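Local coordinates for protein actinorhodin polyketide putative beta-ketoacyl synthase 2 (Streptomyces coelicolor A3, PDB 1TQY) that serves as the chain length factor that pairs with the ketosynthase in a heterodimer, for synthesis of the polyketide antibiotic actinorhodin, at residues B[110-116]-B[143-149]; B[117-121]-B[200-204]; B[223-227]-B[313-317]. All coordinates share one frame. Numbering follows the deposited sequence.

Interaction 1: residues B[110-116]-B[143-149]; sequences TANACGG and WFYAVNT
Strand residues Thr110 and Ala111 run into a loop that ends at Gly116, the N-cap of the next helix. Residues 143-149 include a type I turn, Phe144 to Val147, that leads into a helix. CA pairs are Thr110-Thr149 at 5.9 Å, Gly115-Tyr145 at 4.8 Å and Gly116-Trp143 at 4.0 Å. A direct hydrogen bond joins Gly116 N to Trp143 O (3.0 Å). Thr110 OG1 (chi1 p) and Thr149 OG1 lie very close, 2.5 Å; Thr149 OG1 is also hydrogen-bonded to Ser163 O. Asn112 (chi1 t) gives a weak bond from ND2 to Tyr145 O (3.2 Å), while its OD1 accepts from Gly115 N (2.8 Å), an Asx motif. Water bridges Thr110 OG1 (2.9 Å) to Tyr145 O (2.7 Å); a second water joins Cys114 O and Tyr145 OH, each at 2.6 Å. In packing, Tyr145 CE1 lies 3.8 Å from Cys114 C. Gly115 has positive phi (71°), and a CB would clash with Trp143 O. This strand-loop-helix junction belongs to the N-terminal half of the thiolase fold.

Interaction 2: residues B[117-121]-B[200-204]; sequences FDFTH and DPWGW
An aromatic cluster of Phe117, His121 and Trp202 joins the first turns of two helices at the heterodimer interface of this thiolase-fold protein. Helix 117-129 meets helix 201-208, which Asp200 caps at its N-terminus. CA atoms are closest for Asp118-Asp200 (5.6 Å), Phe117-Gly203 (6.6 Å) and His121-Trp202 (7.1 Å). Trp202 (chi1 t, chi2 11°) touches both other rings. On one face, its CE3 is 3.4 Å from Phe117 CZ; the six-membered ring and the Phe117 ring are oblique, with planes at 54° and centroids 4.8 Å apart. Its edge points at the face of His121 (chi1 t), an edge-to-face pair with the five-membered ring at 5.6 Å between centroids and 69° between planes. Trp202 CB also sits over that His121 face, 3.8 Å from the centroid, a CH-pi contact. Phe117 presents its ring edge to the capping turn, with CE2 3.5 Å from Gly203 N. Outside the pair, Phe124 meets Trp202 edge-to-face, and an aromatic side chain of the ketosynthase chain stacks on His121. Asp200 (chi1 p) links cap and cluster through one oxygen: OD1 accepts from Gly203 N at 3.0 Å, the capping bond, and from His121 ND1 at 2.8 Å.

Interaction 3: residues B[223-227]-B[313-317]; sequences YLPFD and DAAEA
A type II beta turn, Leu224 to Asp227, docks on helix 310-324 of the thiolase fold. The turn closes with Asp227 N to Leu224 O at 3.1 Å. Pro225 (phi/psi -62/132°) and Phe226 (77/2°) are its two central residues. Phe226 has the most surface buried here, followed by Asp313 and Glu316. Phe226 and Asp313 are the nearest CA pair, 5.6 Å apart. The Phe226 ring (chi1 m) reaches in against Asp313, Glu316 and Ala317. Phe226 CD2 is 3.7 Å from Asp313 CB, its CE2 is 4.1 Å from Ala317 CB, and its CZ is 3.2 Å from Glu316 OE1. Asp313 OD1 lies over one face of the ring. Glu316 (chi1 t, chi2 t, chi3 48°) sends its carboxylate past the ring to the backbone N of Asp305 and Gly306, its stronger partners. Asp313 (chi1 m, chi2 -31°) divides its oxygens: OD1 accepts from Gly308 N, and OD2 serves the turn. The contact ties a loop between helix 201-208 and strand 238-246 to the C-terminal half of the chain. A water donates to Asp313 OD2 (2.7 Å) and Asp227 O (2.9 Å), and beside it Phe226 N gives Asp313 OD2 a nearly straight hydrogen bond of 3.1 Å, angle 175°.

All three contacts are mainly buried. Interactions 1 and 2 are neighbours: strand 106-111 leads through residues 112-116 into helix 117-129, and Trp143 CD1 packs 3.6 Å from Thr120 CB. Their segments alternate along the chain, and both lie against the ketosynthase chain. Interaction 3 stands apart, its centre about 28 Å from that of interaction 1 and about 29 Å from that of interaction 2, and no other chain touches it. The chemistry differs accordingly. Interaction 1 joins backbone and polar side-chain groups with the rings of Trp143 and Tyr145 and two waters. Interaction 2 is largely aromatic, with one His-carboxylate bond. Interaction 3 combines one carboxylate-to-backbone bond, a bridging water and one phenyl ring on a helix.

Interaction 1: residues B[110-116]-B[143-149]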
ATOM      1  N   THR B 110       0.770  -8.004  -1.741  1.00 22.40           N
ATOM      2  CA  THR B 110       0.035  -8.191  -0.495  1.00 21.65           C
ATOM      3  C   THR B 110      -0.684  -6.944  -0.057  1.00 22.60           C
ATOM      4  O   THR B 110      -0.389  -5.851  -0.530  1.00 23.83           O
ATOM      5  CB  THR B 110       0.968  -8.537   0.683  1.00 21.18           C
ATOM      6  OG1 THR B 110       1.884  -7.450   0.884  1.00 19.20           O
ATOM      7  CG2 THR B 110       1.720  -9.837   0.424  1.00 19.04           C
ATOM      8  N   ALA B 111      -1.637  -7.112   0.850  1.00 21.22           N
ATOM      9  CA  ALA B 111      -2.331  -5.962   1.414  1.00 23.02           C
ATOM     10  C   ALA B 111      -1.934  -5.985   2.895  1.00 22.80           C
ATOM     11  O   ALA B 111      -1.683  -7.052   3.453  1.00 23.68           O
ATOM     12  CB  ALA B 111      -3.840  -6.112   1.259  1.00 21.70           C
ATOM     13  N   ASN B 112      -1.847  -4.821   3.524  1.00 23.61           N
ATOM     14  CA  ASN B 112      -1.487  -4.754   4.939  1.00 26.52           C
ATOM     15  C   ASN B 112      -2.270  -3.599   5.554  1.00 26.88           C
ATOM     16  O   ASN B 112      -2.235  -2.482   5.048  1.00 30.85           O
ATOM     17  CB  ASN B 112       0.017  -4.503   5.098  1.00 26.59           C
ATOM     18  CG  ASN B 112       0.552  -5.021   6.412  1.00 30.51           C
ATOM     19  OD1 ASN B 112      -0.104  -4.899   7.453  1.00 30.29           O
ATOM     20  ND2 ASN B 112       1.756  -5.596   6.378  1.00 30.19           N
ATOM     21  N   ALA B 113      -2.982  -3.853   6.639  1.00 26.34           N
ATOM     22  CA  ALA B 113      -3.774  -2.793   7.249  1.00 25.26           C
ATOM     23  C   ALA B 113      -3.142  -2.114   8.468  1.00 24.68           C
ATOM     24  O   ALA B 113      -3.143  -0.885   8.571  1.00 24.57           O
ATOM     25  CB  ALA B 113      -5.144  -3.345   7.619  1.00 24.08           C
ATOM     26  N   CYS B 114      -2.606  -2.918   9.384  1.00 24.67           N
ATOM     27  CA  CYS B 114      -2.008  -2.423  10.623  1.00 25.32           C
ATOM     28  C   CYS B 114      -0.495  -2.443  10.615  1.00 24.48           C
ATOM     29  O   CYS B 114       0.134  -1.746  11.402  1.00 22.33           O
ATOM     30  CB  CYS B 114      -2.468  -3.277  11.802  1.00 26.81           C
ATOM     31  SG  CYS B 114      -4.240  -3.560  11.848  1.00 35.63           S
ATOM     32  N   GLY B 115       0.084  -3.258   9.738  1.00 24.01           N
ATOM     33  CA  GLY B 115       1.529  -3.373   9.691  1.00 23.75           C
ATOM     34  C   GLY B 115       1.974  -4.114  10.941  1.00 22.98           C
ATOM     35  O   GLY B 115       1.148  -4.718  11.632  1.00 20.89           O
ATOM     36  N   GLY B 116       3.267  -4.064  11.246  1.00 22.38           N
ATOM     37  CA  GLY B 116       3.768  -4.744  12.426  1.00 23.75           C
ATOM     38  C   GLY B 116       3.527  -3.909  13.662  1.00 23.97           C
ATOM     39  O   GLY B 116       4.471  -3.418  14.265  1.00 24.63           O
ATOM     40  N   TRP B 143       7.881  -2.796  10.910  1.00 23.70           N
ATOM     41  CA  TRP B 143       6.561  -2.184  11.026  1.00 24.43           C
ATOM     42  C   TRP B 143       5.888  -1.725   9.727  1.00 24.86           C
ATOM     43  O   TRP B 143       4.710  -2.002   9.526  1.00 22.06           O
ATOM     44  CB  TRP B 143       6.647  -0.979  11.964  1.00 27.40           C
ATOM     45  CG  TRP B 143       5.426  -0.092  11.917  1.00 30.69           C
ATOM     46  CD1 TRP B 143       4.154  -0.429  12.289  1.00 30.82           C
ATOM     47  CD2 TRP B 143       5.356   1.253  11.422  1.00 30.77           C
ATOM     48  NE1 TRP B 143       3.299   0.622  12.053  1.00 32.12           N
ATOM     49  CE2 TRP B 143       4.010   1.665  11.521  1.00 31.64           C
ATOM     50  CE3 TRP B 143       6.300   2.149  10.902  1.00 33.44           C
ATOM     51  CZ2 TRP B 143       3.578   2.934  11.118  1.00 32.71           C
ATOM     52  CZ3 TRP B 143       5.874   3.413  10.501  1.00 34.00           C
ATOM     53  CH2 TRP B 143       4.521   3.791  10.612  1.00 34.54           C
ATOM     54  N   PHE B 144       6.629  -1.018   8.869  1.00 24.87           N
ATOM     55  CA  PHE B 144       6.064  -0.465   7.641  1.00 24.85           C
ATOM     56  C   PHE B 144       5.155  -1.430   6.876  1.00 23.55           C
ATOM     57  O   PHE B 144       5.317  -2.658   6.939  1.00 22.23           O
ATOM     58  CB  PHE B 144       7.169   0.193   6.753  1.00 28.01           C
ATOM     59  CG  PHE B 144       7.956  -0.756   5.866  1.00 32.49           C
ATOM     60  CD1 PHE B 144       8.365  -2.009   6.316  1.00 33.42           C
ATOM     61  CD2 PHE B 144       8.342  -0.348   4.581  1.00 34.41           C
ATOM     62  CE1 PHE B 144       9.154  -2.853   5.496  1.00 36.11           C
ATOM     63  CE2 PHE B 144       9.127  -1.173   3.754  1.00 34.74           C
ATOM     64  CZ  PHE B 144       9.535  -2.429   4.210  1.00 35.49           C
ATOM     65  N   TYR B 145       4.166  -0.863   6.190  1.00 21.69           N
ATOM     66  CA  TYR B 145       3.162  -1.653   5.485  1.00 21.60           C
ATOM     67  C   TYR B 145       3.666  -2.613   4.422  1.00 21.78           C
ATOM     68  O   TYR B 145       3.059  -3.648   4.192  1.00 20.87           O
ATOM     69  CB  TYR B 145       2.099  -0.701   4.937  1.00 20.57           C
ATOM     70  CG  TYR B 145       1.553   0.156   6.063  1.00 21.11           C
ATOM     71  CD1 TYR B 145       0.673  -0.375   7.012  1.00 20.66           C
ATOM     72  CD2 TYR B 145       2.053   1.441   6.283  1.00 21.19           C
ATOM     73  CE1 TYR B 145       0.323   0.345   8.160  1.00 20.08           C
ATOM     74  CE2 TYR B 145       1.712   2.167   7.429  1.00 22.36           C
ATOM     75  CZ  TYR B 145       0.851   1.605   8.365  1.00 21.16           C
ATOM     76  OH  TYR B 145       0.578   2.290   9.525  1.00 22.83           O
ATOM     77  N   ALA B 146       4.790  -2.289   3.792  1.00 21.02           N
ATOM     78  CA  ALA B 146       5.348  -3.160   2.766  1.00 20.76           C
ATOM     79  C   ALA B 146       6.049  -4.400   3.328  1.00 20.74           C
ATOM     80  O   ALA B 146       6.342  -5.324   2.576  1.00 21.51           O
ATOM     81  CB  ALA B 146       6.333  -2.380   1.911  1.00 19.75           C
ATOM     82  N   VAL B 147       6.291  -4.433   4.635  1.00 20.40           N
ATOM     83  CA  VAL B 147       7.037  -5.536   5.243  1.00 21.05           C
ATOM     84  C   VAL B 147       6.773  -6.950   4.734  1.00 21.86           C
ATOM     85  O   VAL B 147       7.712  -7.644   4.341  1.00 23.61           O
ATOM     86  CB  VAL B 147       6.937  -5.523   6.817  1.00 19.81           C
ATOM     87  CG1 VAL B 147       5.495  -5.773   7.288  1.00 18.41           C
ATOM     88  CG2 VAL B 147       7.879  -6.574   7.393  1.00 17.78           C
ATOM     89  N   ASN B 148       5.518  -7.381   4.697  1.00 22.67           N
ATOM     90  CA  ASN B 148       5.244  -8.739   4.245  1.00 23.02           C
ATOM     91  C   ASN B 148       5.546  -9.029   2.780  1.00 23.29           C
ATOM     92  O   ASN B 148       5.811 -10.175   2.408  1.00 22.24           O
ATOM     93  CB  ASN B 148       3.815  -9.121   4.593  1.00 23.59           C
ATOM     94  CG  ASN B 148       3.545  -8.957   6.060  1.00 24.69           C
ATOM     95  OD1 ASN B 148       4.425  -9.228   6.887  1.00 23.45           O
ATOM     96  ND2 ASN B 148       2.348  -8.504   6.407  1.00 23.83           N
ATOM     97  N   THR B 149       5.519  -8.007   1.938  1.00 23.82           N
ATOM     98  CA  THR B 149       5.841  -8.244   0.537  1.00 23.27           C
ATOM     99  C   THR B 149       7.358  -8.436   0.433  1.00 24.66           C
ATOM    100  O   THR B 149       7.834  -9.404  -0.163  1.00 24.94           O
ATOM    101  CB  THR B 149       5.382  -7.074  -0.359  1.00 22.63           C
ATOM    102  OG1 THR B 149       3.953  -7.097  -0.472  1.00 18.25           O
ATOM    103  CG2 THR B 149       5.981  -7.194  -1.745  1.00 21.49           C
TER
HETATM  104  O   HOH W   1       3.074  -6.204   3.198  1.00 28.60           O
HETATM  105  O   HOH W   2      -0.055   0.817  11.560  1.00 26.26           O

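Interaction 2: residues B[117-121]-B[200-204]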
ATOM      1  N   PHE B 117       2.263  -3.764  14.056  1.00 24.40           N
ATOM      2  CA  PHE B 117       1.929  -2.934  15.201  1.00 23.53           C
ATOM      3  C   PHE B 117       2.441  -3.412  16.572  1.00 22.30           C
ATOM      4  O   PHE B 117       2.890  -2.586  17.357  1.00 21.62           O
ATOM      5  CB  PHE B 117       0.420  -2.687  15.256  1.00 22.37           C
ATOM      6  CG  PHE B 117       0.060  -1.346  15.837  1.00 21.44           C
ATOM      7  CD1 PHE B 117       0.337  -0.179  15.137  1.00 19.43           C
ATOM      8  CD2 PHE B 117      -0.482  -1.247  17.113  1.00 19.23           C
ATOM      9  CE1 PHE B 117       0.087   1.069  15.695  1.00 18.42           C
ATOM     10  CE2 PHE B 117      -0.734   0.003  17.680  1.00 20.97           C
ATOM     11  CZ  PHE B 117      -0.446   1.161  16.969  1.00 20.14           C
ATOM     12  N   ASP B 118       2.370  -4.712  16.869  1.00 22.80           N
ATOM     13  CA  ASP B 118       2.870  -5.200  18.147  1.00 24.23           C
ATOM     14  C   ASP B 118       4.338  -4.789  18.243  1.00 25.14           C
ATOM     15  O   ASP B 118       4.791  -4.258  19.255  1.00 27.38           O
ATOM     16  CB  ASP B 118       2.772  -6.725  18.246  1.00 24.63           C
ATOM     17  CG  ASP B 118       3.396  -7.263  19.537  1.00 25.92           C
ATOM     18  OD1 ASP B 118       2.737  -7.232  20.594  1.00 24.67           O
ATOM     19  OD2 ASP B 118       4.549  -7.709  19.487  1.00 25.63           O
ATOM     20  N   PHE B 119       5.076  -5.026  17.167  1.00 24.86           N
ATOM     21  CA  PHE B 119       6.485  -4.684  17.134  1.00 24.57           C
ATOM     22  C   PHE B 119       6.711  -3.191  17.330  1.00 23.60           C
ATOM     23  O   PHE B 119       7.520  -2.787  18.162  1.00 22.01           O
ATOM     24  CB  PHE B 119       7.122  -5.136  15.809  1.00 24.27           C
ATOM     25  CG  PHE B 119       8.631  -5.150  15.834  1.00 24.55           C
ATOM     26  CD1 PHE B 119       9.358  -3.961  15.811  1.00 21.94           C
ATOM     27  CD2 PHE B 119       9.322  -6.356  15.926  1.00 25.72           C
ATOM     28  CE1 PHE B 119      10.749  -3.969  15.885  1.00 24.14           C
ATOM     29  CE2 PHE B 119      10.714  -6.373  16.001  1.00 26.37           C
ATOM     30  CZ  PHE B 119      11.428  -5.175  15.980  1.00 24.44           C
ATOM     31  N   THR B 120       5.996  -2.356  16.586  1.00 22.81           N
ATOM     32  CA  THR B 120       6.223  -0.921  16.727  1.00 23.64           C
ATOM     33  C   THR B 120       5.812  -0.365  18.094  1.00 21.50           C
ATOM     34  O   THR B 120       6.425   0.585  18.583  1.00 20.89           O
ATOM     35  CB  THR B 120       5.530  -0.117  15.576  1.00 24.33           C
ATOM     36  OG1 THR B 120       6.117   1.180  15.496  1.00 27.81           O
ATOM     37  CG2 THR B 120       4.034   0.057  15.833  1.00 26.45           C
ATOM     38  N   HIS B 121       4.779  -0.944  18.709  1.00 21.42           N
ATOM     39  CA  HIS B 121       4.338  -0.478  20.026  1.00 20.11           C
ATOM     40  C   HIS B 121       5.486  -0.659  21.025  1.00 21.31           C
ATOM     41  O   HIS B 121       5.820   0.254  21.787  1.00 22.26           O
ATOM     42  CB  HIS B 121       3.111  -1.264  20.490  1.00 19.05           C
ATOM     43  CG  HIS B 121       2.555  -0.816  21.811  1.00 21.01           C
ATOM     44  ND1 HIS B 121       1.534  -1.489  22.447  1.00 19.71           N
ATOM     45  CD2 HIS B 121       2.892   0.212  22.628  1.00 19.45           C
ATOM     46  CE1 HIS B 121       1.268  -0.896  23.599  1.00 19.26           C
ATOM     47  NE2 HIS B 121       2.078   0.137  23.733  1.00 19.64           N
ATOM     48  N   ASP B 200      -2.290  -6.246  20.639  1.00 25.89           N
ATOM     49  CA  ASP B 200      -1.480  -5.699  21.711  1.00 23.70           C
ATOM     50  C   ASP B 200      -2.419  -4.654  22.296  1.00 23.42           C
ATOM     51  O   ASP B 200      -3.408  -4.293  21.660  1.00 23.16           O
ATOM     52  CB  ASP B 200      -0.232  -5.015  21.169  1.00 20.92           C
ATOM     53  CG  ASP B 200      -0.562  -3.796  20.353  1.00 22.88           C
ATOM     54  OD1 ASP B 200      -0.376  -2.661  20.844  1.00 22.28           O
ATOM     55  OD2 ASP B 200      -1.027  -3.976  19.205  1.00 25.12           O
ATOM     56  N   PRO B 201      -2.127  -4.148  23.502  1.00 22.19           N
ATOM     57  CA  PRO B 201      -3.014  -3.143  24.095  1.00 22.01           C
ATOM     58  C   PRO B 201      -3.332  -1.931  23.204  1.00 22.46           C
ATOM     59  O   PRO B 201      -4.487  -1.532  23.106  1.00 21.46           O
ATOM     60  CB  PRO B 201      -2.276  -2.747  25.366  1.00 20.53           C
ATOM     61  CG  PRO B 201      -1.505  -4.000  25.723  1.00 19.74           C
ATOM     62  CD  PRO B 201      -0.985  -4.442  24.393  1.00 20.61           C
ATOM     63  N   TRP B 202      -2.319  -1.342  22.568  1.00 21.17           N
ATOM     64  CA  TRP B 202      -2.543  -0.166  21.721  1.00 21.14           C
ATOM     65  C   TRP B 202      -3.349  -0.529  20.479  1.00 21.07           C
ATOM     66  O   TRP B 202      -4.337   0.142  20.150  1.00 19.78           O
ATOM     67  CB  TRP B 202      -1.203   0.468  21.324  1.00 21.59           C
ATOM     68  CG  TRP B 202      -1.314   1.867  20.727  1.00 19.94           C
ATOM     69  CD1 TRP B 202      -2.423   2.680  20.703  1.00 18.70           C
ATOM     70  CD2 TRP B 202      -0.265   2.600  20.079  1.00 19.74           C
ATOM     71  NE1 TRP B 202      -2.122   3.870  20.078  1.00 19.59           N
ATOM     72  CE2 TRP B 202      -0.808   3.848  19.684  1.00 19.76           C
ATOM     73  CE3 TRP B 202       1.084   2.324  19.793  1.00 20.46           C
ATOM     74  CZ2 TRP B 202      -0.048   4.822  19.015  1.00 18.30           C
ATOM     75  CZ3 TRP B 202       1.842   3.303  19.122  1.00 19.99           C
ATOM     76  CH2 TRP B 202       1.265   4.531  18.745  1.00 18.71           C
ATOM     77  N   GLY B 203      -2.938  -1.599  19.800  1.00 21.77           N
ATOM     78  CA  GLY B 203      -3.666  -2.037  18.619  1.00 21.11           C
ATOM     79  C   GLY B 203      -5.120  -2.333  18.972  1.00 21.54           C
ATOM     80  O   GLY B 203      -6.031  -2.066  18.191  1.00 20.41           O
ATOM     81  N   TRP B 204      -5.336  -2.868  20.169  1.00 20.13           N
ATOM     82  CA  TRP B 204      -6.677  -3.216  20.633  1.00 21.59           C
ATOM     83  C   TRP B 204      -7.560  -1.981  20.840  1.00 22.33           C
ATOM     84  O   TRP B 204      -8.694  -1.898  20.340  1.00 25.18           O
ATOM     85  CB  TRP B 204      -6.578  -3.985  21.953  1.00 21.94           C
ATOM     86  CG  TRP B 204      -7.884  -4.590  22.376  1.00 21.07           C
ATOM     87  CD1 TRP B 204      -8.630  -4.258  23.471  1.00 18.26           C
ATOM     88  CD2 TRP B 204      -8.620  -5.597  21.673  1.00 19.99           C
ATOM     89  NE1 TRP B 204      -9.795  -4.995  23.490  1.00 19.69           N
ATOM     90  CE2 TRP B 204      -9.814  -5.825  22.398  1.00 19.98           C
ATOM     91  CE3 TRP B 204      -8.389  -6.328  20.497  1.00 19.36           C
ATOM     92  CZ2 TRP B 204     -10.775  -6.752  21.988  1.00 19.90           C
ATOM     93  CZ3 TRP B 204      -9.349  -7.253  20.091  1.00 21.21           C
ATOM     94  CH2 TRP B 204     -10.528  -7.452  20.840  1.00 20.17           C
TER

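Interaction 3: residues B[223-227]-B[313-317]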
ATOM      1  N   TYR B 223     -20.290 -11.884  17.030  1.00 25.91           N
ATOM      2  CA  TYR B 223     -20.133 -11.438  15.659  1.00 26.76           C
ATOM      3  C   TYR B 223     -21.259 -12.080  14.875  1.00 25.61           C
ATOM      4  O   TYR B 223     -21.171 -13.231  14.454  1.00 23.52           O
ATOM      5  CB  TYR B 223     -18.754 -11.853  15.138  1.00 25.76           C
ATOM      6  CG  TYR B 223     -18.437 -11.393  13.736  1.00 27.89           C
ATOM      7  CD1 TYR B 223     -19.034 -10.252  13.190  1.00 26.21           C
ATOM      8  CD2 TYR B 223     -17.512 -12.088  12.962  1.00 27.85           C
ATOM      9  CE1 TYR B 223     -18.716  -9.825  11.904  1.00 25.96           C
ATOM     10  CE2 TYR B 223     -17.189 -11.668  11.684  1.00 27.98           C
ATOM     11  CZ  TYR B 223     -17.793 -10.536  11.159  1.00 27.65           C
ATOM     12  OH  TYR B 223     -17.461 -10.120   9.891  1.00 28.37           O
ATOM     13  N   LEU B 224     -22.324 -11.308  14.684  1.00 25.49           N
ATOM     14  CA  LEU B 224     -23.518 -11.799  14.018  1.00 25.99           C
ATOM     15  C   LEU B 224     -23.952 -10.982  12.807  1.00 24.99           C
ATOM     16  O   LEU B 224     -24.973 -10.303  12.839  1.00 25.05           O
ATOM     17  CB  LEU B 224     -24.650 -11.854  15.054  1.00 27.48           C
ATOM     18  CG  LEU B 224     -24.329 -12.642  16.333  1.00 28.05           C
ATOM     19  CD1 LEU B 224     -25.453 -12.468  17.352  1.00 28.42           C
ATOM     20  CD2 LEU B 224     -24.141 -14.109  15.991  1.00 28.18           C
ATOM     21  N   PRO B 225     -23.181 -11.040  11.714  1.00 25.12           N
ATOM     22  CA  PRO B 225     -23.574 -10.268  10.530  1.00 25.35           C
ATOM     23  C   PRO B 225     -24.931 -10.695   9.957  1.00 24.26           C
ATOM     24  O   PRO B 225     -25.194 -11.882   9.773  1.00 22.58           O
ATOM     25  CB  PRO B 225     -22.418 -10.517   9.555  1.00 25.15           C
ATOM     26  CG  PRO B 225     -21.955 -11.897   9.925  1.00 27.19           C
ATOM     27  CD  PRO B 225     -21.962 -11.824  11.450  1.00 23.57           C
ATOM     28  N   PHE B 226     -25.784  -9.708   9.699  1.00 24.21           N
ATOM     29  CA  PHE B 226     -27.122  -9.919   9.144  1.00 25.48           C
ATOM     30  C   PHE B 226     -28.150 -10.434  10.157  1.00 26.06           C
ATOM     31  O   PHE B 226     -29.304 -10.674   9.804  1.00 26.07           O
ATOM     32  CB  PHE B 226     -27.070 -10.854   7.921  1.00 24.49           C
ATOM     33  CG  PHE B 226     -26.255 -10.308   6.770  1.00 24.83           C
ATOM     34  CD1 PHE B 226     -25.163 -11.010   6.278  1.00 25.38           C
ATOM     35  CD2 PHE B 226     -26.555  -9.068   6.210  1.00 23.45           C
ATOM     36  CE1 PHE B 226     -24.385 -10.494   5.236  1.00 25.46           C
ATOM     37  CE2 PHE B 226     -25.786  -8.542   5.171  1.00 25.02           C
ATOM     38  CZ  PHE B 226     -24.697  -9.252   4.689  1.00 24.79           C
ATOM     39  N   ASP B 227     -27.739 -10.596  11.413  1.00 27.13           N
ATOM     40  CA  ASP B 227     -28.661 -11.043  12.460  1.00 27.81           C
ATOM     41  C   ASP B 227     -29.283  -9.810  13.108  1.00 28.34           C
ATOM     42  O   ASP B 227     -28.624  -8.769  13.232  1.00 26.76           O
ATOM     43  CB  ASP B 227     -27.914 -11.838  13.528  1.00 26.44           C
ATOM     44  CG  ASP B 227     -28.844 -12.482  14.531  1.00 24.58           C
ATOM     45  OD1 ASP B 227     -29.086 -13.706  14.438  1.00 24.36           O
ATOM     46  OD2 ASP B 227     -29.346 -11.760  15.414  1.00 27.46           O
ATOM     47  N   ASP B 313     -24.802  -3.871   7.413  1.00 23.71           N
ATOM     48  CA  ASP B 313     -25.376  -5.128   6.935  1.00 24.80           C
ATOM     49  C   ASP B 313     -26.530  -4.765   6.008  1.00 24.12           C
ATOM     50  O   ASP B 313     -26.684  -5.332   4.924  1.00 24.04           O
ATOM     51  CB  ASP B 313     -25.901  -5.988   8.098  1.00 23.81           C
ATOM     52  CG  ASP B 313     -24.784  -6.567   8.965  1.00 24.95           C
ATOM     53  OD1 ASP B 313     -23.683  -6.836   8.434  1.00 24.79           O
ATOM     54  OD2 ASP B 313     -25.018  -6.773  10.176  1.00 24.33           O
ATOM     55  N   ALA B 314     -27.330  -3.796   6.439  1.00 23.61           N
ATOM     56  CA  ALA B 314     -28.472  -3.355   5.658  1.00 24.14           C
ATOM     57  C   ALA B 314     -28.012  -2.807   4.320  1.00 24.02           C
ATOM     58  O   ALA B 314     -28.628  -3.087   3.286  1.00 26.31           O
ATOM     59  CB  ALA B 314     -29.252  -2.298   6.427  1.00 24.52           C
ATOM     60  N   ALA B 315     -26.935  -2.024   4.325  1.00 22.02           N
ATOM     61  CA  ALA B 315     -26.421  -1.481   3.069  1.00 23.97           C
ATOM     62  C   ALA B 315     -25.994  -2.622   2.149  1.00 23.67           C
ATOM     63  O   ALA B 315     -26.345  -2.647   0.973  1.00 22.70           O
ATOM     64  CB  ALA B 315     -25.224  -0.549   3.325  1.00 22.76           C
ATOM     65  N   GLU B 316     -25.229  -3.568   2.688  1.00 22.80           N
ATOM     66  CA  GLU B 316     -24.775  -4.694   1.881  1.00 23.97           C
ATOM     67  C   GLU B 316     -25.895  -5.586   1.356  1.00 23.33           C
ATOM     68  O   GLU B 316     -25.861  -6.011   0.200  1.00 20.97           O
ATOM     69  CB  GLU B 316     -23.781  -5.559   2.655  1.00 25.72           C
ATOM     70  CG  GLU B 316     -23.399  -6.816   1.881  1.00 27.96           C
ATOM     71  CD  GLU B 316     -22.168  -7.506   2.421  1.00 31.60           C
ATOM     72  OE1 GLU B 316     -22.090  -7.713   3.651  1.00 33.51           O
ATOM     73  OE2 GLU B 316     -21.284  -7.842   1.603  1.00 33.33           O
ATOM     74  N   ALA B 317     -26.870  -5.891   2.210  1.00 24.04           N
ATOM     75  CA  ALA B 317     -27.993  -6.739   1.816  1.00 24.04           C
ATOM     76  C   ALA B 317     -28.768  -6.061   0.695  1.00 24.83           C
ATOM     77  O   ALA B 317     -29.300  -6.711  -0.201  1.00 24.17           O
ATOM     78  CB  ALA B 317     -28.904  -6.971   3.005  1.00 24.27           C
TER
HETATM   79  O   HOH W   3     -27.602  -7.093  11.042  1.00 25.82           O